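Local coordinates for lysine-sensitive aspartokinase 3 (Escherichia coli, PDB 2J0W) that catalyses the ATP-dependent phosphorylation of L-aspartate to 4-phospho-L-aspartate, the first step towards lysine, and is feedback-inhibited by lysine, at the adenosine-5'-diphosphate site. Numbering follows the deposited sequence.

The adenosine-5'-diphosphate site. Residues 8, 10-11, 220-223, 225-227, 229-232, 251, 256-258. With ADP (adenosine-5'-diphosphate), chain B; MG (magnesium ion), chain C.
Adenosine-5'-diphosphate in the amino acid kinase fold of this R-state enzyme illustrates how a nucleotide site can be tight at the base and wet at the phosphates. The adenine lies sandwiched. Val258 CG2 sits over its six-membered ring, 3.5 Å from the ring centroid. Pro231 CD and Asp230 CA cap the six- and five-membered rings. Backbone atoms of strand 226-227 read the base, Tyr227 N donating to ADP N1 at 2.8 Å and nearly straight (165° at H), and Tyr227 O accepting from the N6 amino group, which stands above the carbonyl plane. This pattern matches adenine and would probably fit guanine poorly, with its N1-H and carbonyl there.

At the ribose, Asp222 OD1 uses its syn lone pair to accept from the O3' hydroxyl. The Arg232 chain runs extended from CG to NE, bringing NE to the O2' hydroxyl as a hydrogen bond and NH2 to O3' from a tilted angle (27° off the guanidinium plane). Arg232 NH2 also forms a 3.0 Å salt bridge with Asp222 OD2, so each side chain probably steadies the other. An alanine in place of Arg232 would probably loosen the ribose and leave the Asp222 carboxylate less firmly oriented.

The diphosphate end is the wetter side, where water joins direct contacts. Lys257, bent at its last torsion (chi4 -68°), brings NZ to the alpha-phosphate O1A of ADP at 2.9 Å, with water 6 between them. Lys8 NZ meets the beta-phosphate O3B of ADP at 3.0 Å, and water 5 links it to O2B. Gly11 N donates to O2B, Thr221 OG1 to O1B. Magnesium binds the beta-phosphate O3B of ADP at 2.1 Å, with waters among its other ligands. The two lysines and magnesium probably offset the phosphates' negative charge. The site holds the product ADP here and would hold ATP with its terminal phosphate directed to aspartate.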
ATOM      1  N   LYS A   8      33.080  16.532   4.501  1.00 52.57           N
ATOM      2  CA  LYS A   8      32.592  16.653   3.133  1.00 52.53           C
ATOM      3  C   LYS A   8      32.175  18.070   2.782  1.00 53.55           C
ATOM      4  O   LYS A   8      31.486  18.742   3.552  1.00 54.42           O
ATOM      5  CB  LYS A   8      31.426  15.689   2.899  1.00 49.85           C
ATOM      6  CG  LYS A   8      30.878  15.671   1.472  1.00 43.57           C
ATOM      7  CD  LYS A   8      29.825  16.748   1.236  1.00 39.02           C
ATOM      8  CE  LYS A   8      29.118  16.515  -0.098  1.00 41.31           C
ATOM      9  NZ  LYS A   8      27.900  17.362  -0.304  1.00 37.81           N
ATOM     10  N   GLY A  10      30.468  20.530  -0.279  1.00 43.43           N
ATOM     11  CA  GLY A  10      29.664  20.575  -1.485  1.00 45.78           C
ATOM     12  C   GLY A  10      30.034  21.677  -2.460  1.00 45.43           C
ATOM     13  O   GLY A  10      31.014  22.400  -2.265  1.00 42.12           O
ATOM     14  N   GLY A  11      29.221  21.805  -3.506  1.00 45.70           N
ATOM     15  CA  GLY A  11      29.451  22.802  -4.539  1.00 46.44           C
ATOM     16  C   GLY A  11      29.781  24.178  -4.011  1.00 48.42           C
ATOM     17  O   GLY A  11      30.909  24.653  -4.165  1.00 47.75           O
ATOM     18  N   TRP A 220      29.575  19.598   5.295  1.00 52.36           N
ATOM     19  CA  TRP A 220      29.600  21.052   5.235  1.00 54.19           C
ATOM     20  C   TRP A 220      28.833  21.555   4.016  1.00 52.55           C
ATOM     21  O   TRP A 220      29.255  21.361   2.888  1.00 52.14           O
ATOM     22  CB  TRP A 220      31.050  21.546   5.219  1.00 57.96           C
ATOM     23  CG  TRP A 220      31.757  21.291   6.537  1.00 58.75           C
ATOM     24  CD1 TRP A 220      32.673  20.310   6.815  1.00 56.30           C
ATOM     25  CD2 TRP A 220      31.526  21.980   7.771  1.00 57.60           C
ATOM     26  NE1 TRP A 220      33.018  20.342   8.148  1.00 58.12           N
ATOM     27  CE2 TRP A 220      32.327  21.360   8.756  1.00 62.01           C
ATOM     28  CE3 TRP A 220      30.711  23.062   8.142  1.00 58.88           C
ATOM     29  CZ2 TRP A 220      32.340  21.786  10.086  1.00 63.16           C
ATOM     30  CZ3 TRP A 220      30.724  23.485   9.465  1.00 55.75           C
ATOM     31  CH2 TRP A 220      31.534  22.849  10.419  1.00 58.60           C
ATOM     32  N   THR A 221      27.698  22.203   4.252  1.00 51.62           N
ATOM     33  CA  THR A 221      26.880  22.695   3.155  1.00 50.83           C
ATOM     34  C   THR A 221      26.704  24.209   3.164  1.00 48.56           C
ATOM     35  O   THR A 221      27.558  24.920   3.684  1.00 47.36           O
ATOM     36  CB  THR A 221      25.499  21.999   3.157  1.00 52.59           C
ATOM     37  OG1 THR A 221      24.671  22.562   2.133  1.00 63.24           O
ATOM     38  CG2 THR A 221      24.831  22.163   4.489  1.00 43.86           C
ATOM     39  N   ASP A 222      25.606  24.695   2.584  1.00 47.15           N
ATOM     40  CA  ASP A 222      25.324  26.127   2.507  1.00 49.25           C
ATOM     41  C   ASP A 222      24.164  26.523   3.432  1.00 54.98           C
ATOM     42  O   ASP A 222      23.502  27.549   3.237  1.00 53.01           O
ATOM     43  CB  ASP A 222      24.994  26.510   1.060  1.00 46.39           C
ATOM     44  CG  ASP A 222      23.654  25.965   0.593  1.00 48.45           C
ATOM     45  OD1 ASP A 222      23.030  25.190   1.341  1.00 43.77           O
ATOM     46  OD2 ASP A 222      23.218  26.312  -0.525  1.00 57.32           O
ATOM     47  N   VAL A 223      23.926  25.690   4.440  1.00 59.08           N
ATOM     48  CA  VAL A 223      22.864  25.906   5.419  1.00 58.18           C
ATOM     49  C   VAL A 223      23.330  25.284   6.727  1.00 60.68           C
ATOM     50  O   VAL A 223      23.720  24.126   6.756  1.00 64.41           O
ATOM     51  CB  VAL A 223      21.559  25.241   4.968  1.00 54.69           C
ATOM     52  CG1 VAL A 223      20.843  24.638   6.160  1.00 63.57           C
ATOM     53  CG2 VAL A 223      20.682  26.263   4.282  1.00 40.19           C
ATOM     54  N   GLY A 225      23.046  23.275   9.414  1.00 67.33           N
ATOM     55  CA  GLY A 225      22.295  22.157   9.975  1.00 68.19           C
ATOM     56  C   GLY A 225      21.086  21.669   9.190  1.00 67.11           C
ATOM     57  O   GLY A 225      20.866  22.072   8.049  1.00 72.25           O
ATOM     58  N   ILE A 226      20.306  20.787   9.811  1.00 63.11           N
ATOM     59  CA  ILE A 226      19.094  20.231   9.207  1.00 59.95           C
ATOM     60  C   ILE A 226      17.891  20.975   9.820  1.00 58.85           C
ATOM     61  O   ILE A 226      17.742  21.024  11.043  1.00 57.72           O
ATOM     62  CB  ILE A 226      18.981  18.705   9.518  1.00 62.24           C
ATOM     63  CG1 ILE A 226      20.228  17.971   9.019  1.00 59.46           C
ATOM     64  CG2 ILE A 226      17.741  18.109   8.861  1.00 52.03           C
ATOM     65  CD1 ILE A 226      20.270  16.500   9.426  1.00 52.80           C
ATOM     66  N   TYR A 227      17.040  21.553   8.981  1.00 55.73           N
ATOM     67  CA  TYR A 227      15.886  22.295   9.481  1.00 58.20           C
ATOM     68  C   TYR A 227      14.603  21.488   9.485  1.00 58.80           C
ATOM     69  O   TYR A 227      14.582  20.357   9.026  1.00 61.82           O
ATOM     70  CB  TYR A 227      15.677  23.561   8.652  1.00 62.82           C
ATOM     71  CG  TYR A 227      16.707  24.621   8.926  1.00 66.84           C
ATOM     72  CD1 TYR A 227      18.059  24.308   8.940  1.00 63.60           C
ATOM     73  CD2 TYR A 227      16.331  25.935   9.193  1.00 69.10           C
ATOM     74  CE1 TYR A 227      19.015  25.265   9.217  1.00 68.96           C
ATOM     75  CE2 TYR A 227      17.285  26.907   9.471  1.00 66.27           C
ATOM     76  CZ  TYR A 227      18.626  26.561   9.482  1.00 64.84           C
ATOM     77  OH  TYR A 227      19.588  27.500   9.763  1.00 68.04           O
ATOM     78  N   THR A 229      12.321  21.821   7.671  1.00 60.63           N
ATOM     79  CA  THR A 229      11.854  21.787   6.297  1.00 60.10           C
ATOM     80  C   THR A 229      12.765  22.689   5.480  1.00 62.22           C
ATOM     81  O   THR A 229      13.458  23.538   6.031  1.00 61.96           O
ATOM     82  CB  THR A 229      10.397  22.257   6.175  1.00 55.60           C
ATOM     83  OG1 THR A 229       9.845  21.782   4.944  1.00 53.35           O
ATOM     84  CG2 THR A 229      10.326  23.751   6.196  1.00 59.88           C
ATOM     85  N   ASP A 230      12.770  22.493   4.168  1.00 64.21           N
ATOM     86  CA  ASP A 230      13.611  23.277   3.284  1.00 62.68           C
ATOM     87  C   ASP A 230      13.444  24.773   3.571  1.00 62.52           C
ATOM     88  O   ASP A 230      12.358  25.342   3.393  1.00 62.26           O
ATOM     89  CB  ASP A 230      13.254  22.980   1.822  1.00 63.61           C
ATOM     90  CG  ASP A 230      14.306  23.479   0.847  1.00 69.99           C
ATOM     91  OD1 ASP A 230      14.767  24.630   0.994  1.00 66.91           O
ATOM     92  OD2 ASP A 230      14.669  22.723  -0.079  1.00 81.97           O
ATOM     93  N   PRO A 231      14.527  25.432   4.022  1.00 60.18           N
ATOM     94  CA  PRO A 231      14.501  26.863   4.328  1.00 60.53           C
ATOM     95  C   PRO A 231      14.115  27.665   3.111  1.00 62.35           C
ATOM     96  O   PRO A 231      13.639  28.787   3.223  1.00 65.79           O
ATOM     97  CB  PRO A 231      15.938  27.144   4.763  1.00 57.99           C
ATOM     98  CG  PRO A 231      16.308  25.882   5.437  1.00 57.82           C
ATOM     99  CD  PRO A 231      15.820  24.860   4.427  1.00 53.29           C
ATOM    100  N   ARG A 232      14.308  27.074   1.940  1.00 62.14           N
ATOM    101  CA  ARG A 232      13.984  27.767   0.705  1.00 60.50           C
ATOM    102  C   ARG A 232      12.507  27.767   0.425  1.00 60.61           C
ATOM    103  O   ARG A 232      12.064  28.400  -0.531  1.00 62.14           O
ATOM    104  CB  ARG A 232      14.714  27.143  -0.473  1.00 58.40           C
ATOM    105  CG  ARG A 232      16.172  26.968  -0.238  1.00 60.48           C
ATOM    106  CD  ARG A 232      16.895  26.573  -1.495  1.00 69.76           C
ATOM    107  NE  ARG A 232      18.315  26.412  -1.212  1.00 80.19           N
ATOM    108  CZ  ARG A 232      19.260  26.337  -2.137  1.00 87.42           C
ATOM    109  NH1 ARG A 232      18.935  26.411  -3.419  1.00 91.07           N
ATOM    110  NH2 ARG A 232      20.527  26.192  -1.775  1.00 89.35           N
ATOM    111  N   MET A 251      13.799  11.561   6.329  1.00 61.99           N
ATOM    112  CA  MET A 251      13.708  12.948   5.870  1.00 59.95           C
ATOM    113  C   MET A 251      14.391  13.034   4.518  1.00 58.01           C
ATOM    114  O   MET A 251      13.846  13.599   3.567  1.00 59.33           O
ATOM    115  CB  MET A 251      14.420  13.909   6.828  1.00 59.33           C
ATOM    116  CG  MET A 251      13.638  14.265   8.083  1.00 59.26           C
ATOM    117  SD  MET A 251      14.391  15.647   8.959  1.00 53.63           S
ATOM    118  CE  MET A 251      13.823  17.056   7.921  1.00 40.60           C
ATOM    119  N   ALA A 256      14.508  15.565   1.822  1.00 39.51           N
ATOM    120  CA  ALA A 256      15.500  16.382   2.520  1.00 40.94           C
ATOM    121  C   ALA A 256      16.837  16.390   1.766  1.00 45.47           C
ATOM    122  O   ALA A 256      17.830  15.787   2.203  1.00 49.64           O
ATOM    123  CB  ALA A 256      15.698  15.865   3.932  1.00 42.87           C
ATOM    124  N   LYS A 257      16.851  17.096   0.638  1.00 45.95           N
ATOM    125  CA  LYS A 257      18.019  17.209  -0.236  1.00 49.21           C
ATOM    126  C   LYS A 257      19.373  17.341   0.487  1.00 47.31           C
ATOM    127  O   LYS A 257      20.374  16.788   0.025  1.00 40.15           O
ATOM    128  CB  LYS A 257      17.801  18.395  -1.195  1.00 55.51           C
ATOM    129  CG  LYS A 257      18.861  18.604  -2.267  1.00 55.43           C
ATOM    130  CD  LYS A 257      18.451  19.782  -3.154  1.00 60.87           C
ATOM    131  CE  LYS A 257      19.252  19.856  -4.457  1.00 54.97           C
ATOM    132  NZ  LYS A 257      20.683  20.193  -4.249  1.00 62.03           N
ATOM    133  N   VAL A 258      19.414  18.065   1.610  1.00 47.29           N
ATOM    134  CA  VAL A 258      20.675  18.226   2.326  1.00 45.94           C
ATOM    135  C   VAL A 258      21.407  16.914   2.490  1.00 44.63           C
ATOM    136  O   VAL A 258      22.622  16.897   2.636  1.00 44.06           O
ATOM    137  CB  VAL A 258      20.519  18.884   3.715  1.00 49.52           C
ATOM    138  CG1 VAL A 258      20.559  20.366   3.559  1.00 49.95           C
ATOM    139  CG2 VAL A 258      19.237  18.448   4.388  1.00 48.75           C
TER
HETATM  140  PB  ADP B 820      25.661  20.445  -1.001  1.00 54.19           P
HETATM  141  O1B ADP B 820      26.319  21.006   0.201  1.00 58.10           O
HETATM  142  O2B ADP B 820      26.446  20.714  -2.261  1.00 57.23           O
HETATM  143  O3B ADP B 820      25.384  18.913  -0.843  1.00 61.57           O
HETATM  144  PA  ADP B 820      22.854  20.817  -1.666  1.00 48.62           P
HETATM  145  O1A ADP B 820      22.262  21.904  -2.484  1.00 40.42           O
HETATM  146  O2A ADP B 820      22.961  19.478  -2.324  1.00 47.24           O
HETATM  147  O3A ADP B 820      24.283  21.234  -1.151  1.00 40.30           O
HETATM  148  O5' ADP B 820      21.879  20.809  -0.380  1.00 49.04           O
HETATM  149  C5' ADP B 820      21.732  21.821   0.666  1.00 39.04           C
HETATM  150  C4' ADP B 820      20.317  22.361   0.556  1.00 39.60           C
HETATM  151  O4' ADP B 820      19.220  21.412   0.700  1.00 46.89           O
HETATM  152  C3' ADP B 820      19.897  23.477   1.475  1.00 48.89           C
HETATM  153  O3' ADP B 820      20.660  24.610   1.001  1.00 52.51           O
HETATM  154  C2' ADP B 820      18.407  23.519   1.208  1.00 46.84           C
HETATM  155  O2' ADP B 820      18.110  24.261   0.037  1.00 53.91           O
HETATM  156  C1' ADP B 820      18.023  22.094   1.031  1.00 50.60           C
HETATM  157  N9  ADP B 820      17.197  21.471   2.172  1.00 54.44           N
HETATM  158  C8  ADP B 820      16.062  20.788   1.910  1.00 55.18           C
HETATM  159  N7  ADP B 820      15.440  20.304   2.965  1.00 55.99           N
HETATM  160  C5  ADP B 820      16.224  20.686   3.983  1.00 52.39           C
HETATM  161  C6  ADP B 820      16.074  20.467   5.403  1.00 55.22           C
HETATM  162  N6  ADP B 820      15.108  19.805   5.939  1.00 55.44           N
HETATM  163  N1  ADP B 820      17.097  21.027   6.192  1.00 59.68           N
HETATM  164  C2  ADP B 820      18.172  21.753   5.651  1.00 57.86           C
HETATM  165  N3  ADP B 820      18.307  21.961   4.310  1.00 52.07           N
HETATM  166  C4  ADP B 820      17.334  21.426   3.532  1.00 49.01           C
HETATM  167 MG    MG C 900      24.558  17.390  -2.083  1.00 41.14          MG
HETATM  168  O   HOH W   1      24.914  18.597  -4.054  1.00 47.26           O
HETATM  169  O   HOH W   2      22.633  17.003  -2.985  1.00 47.82           O
HETATM  170  O   HOH W   3      23.068  16.554  -0.247  1.00 34.81           O
HETATM  171  O   HOH W   4      25.620  15.813  -1.992  1.00 45.86           O
HETATM  172  O   HOH W   5      27.592  18.194  -2.824  1.00 42.76           O
HETATM  173  O   HOH W   6      23.089  21.401  -5.625  1.00 45.98           O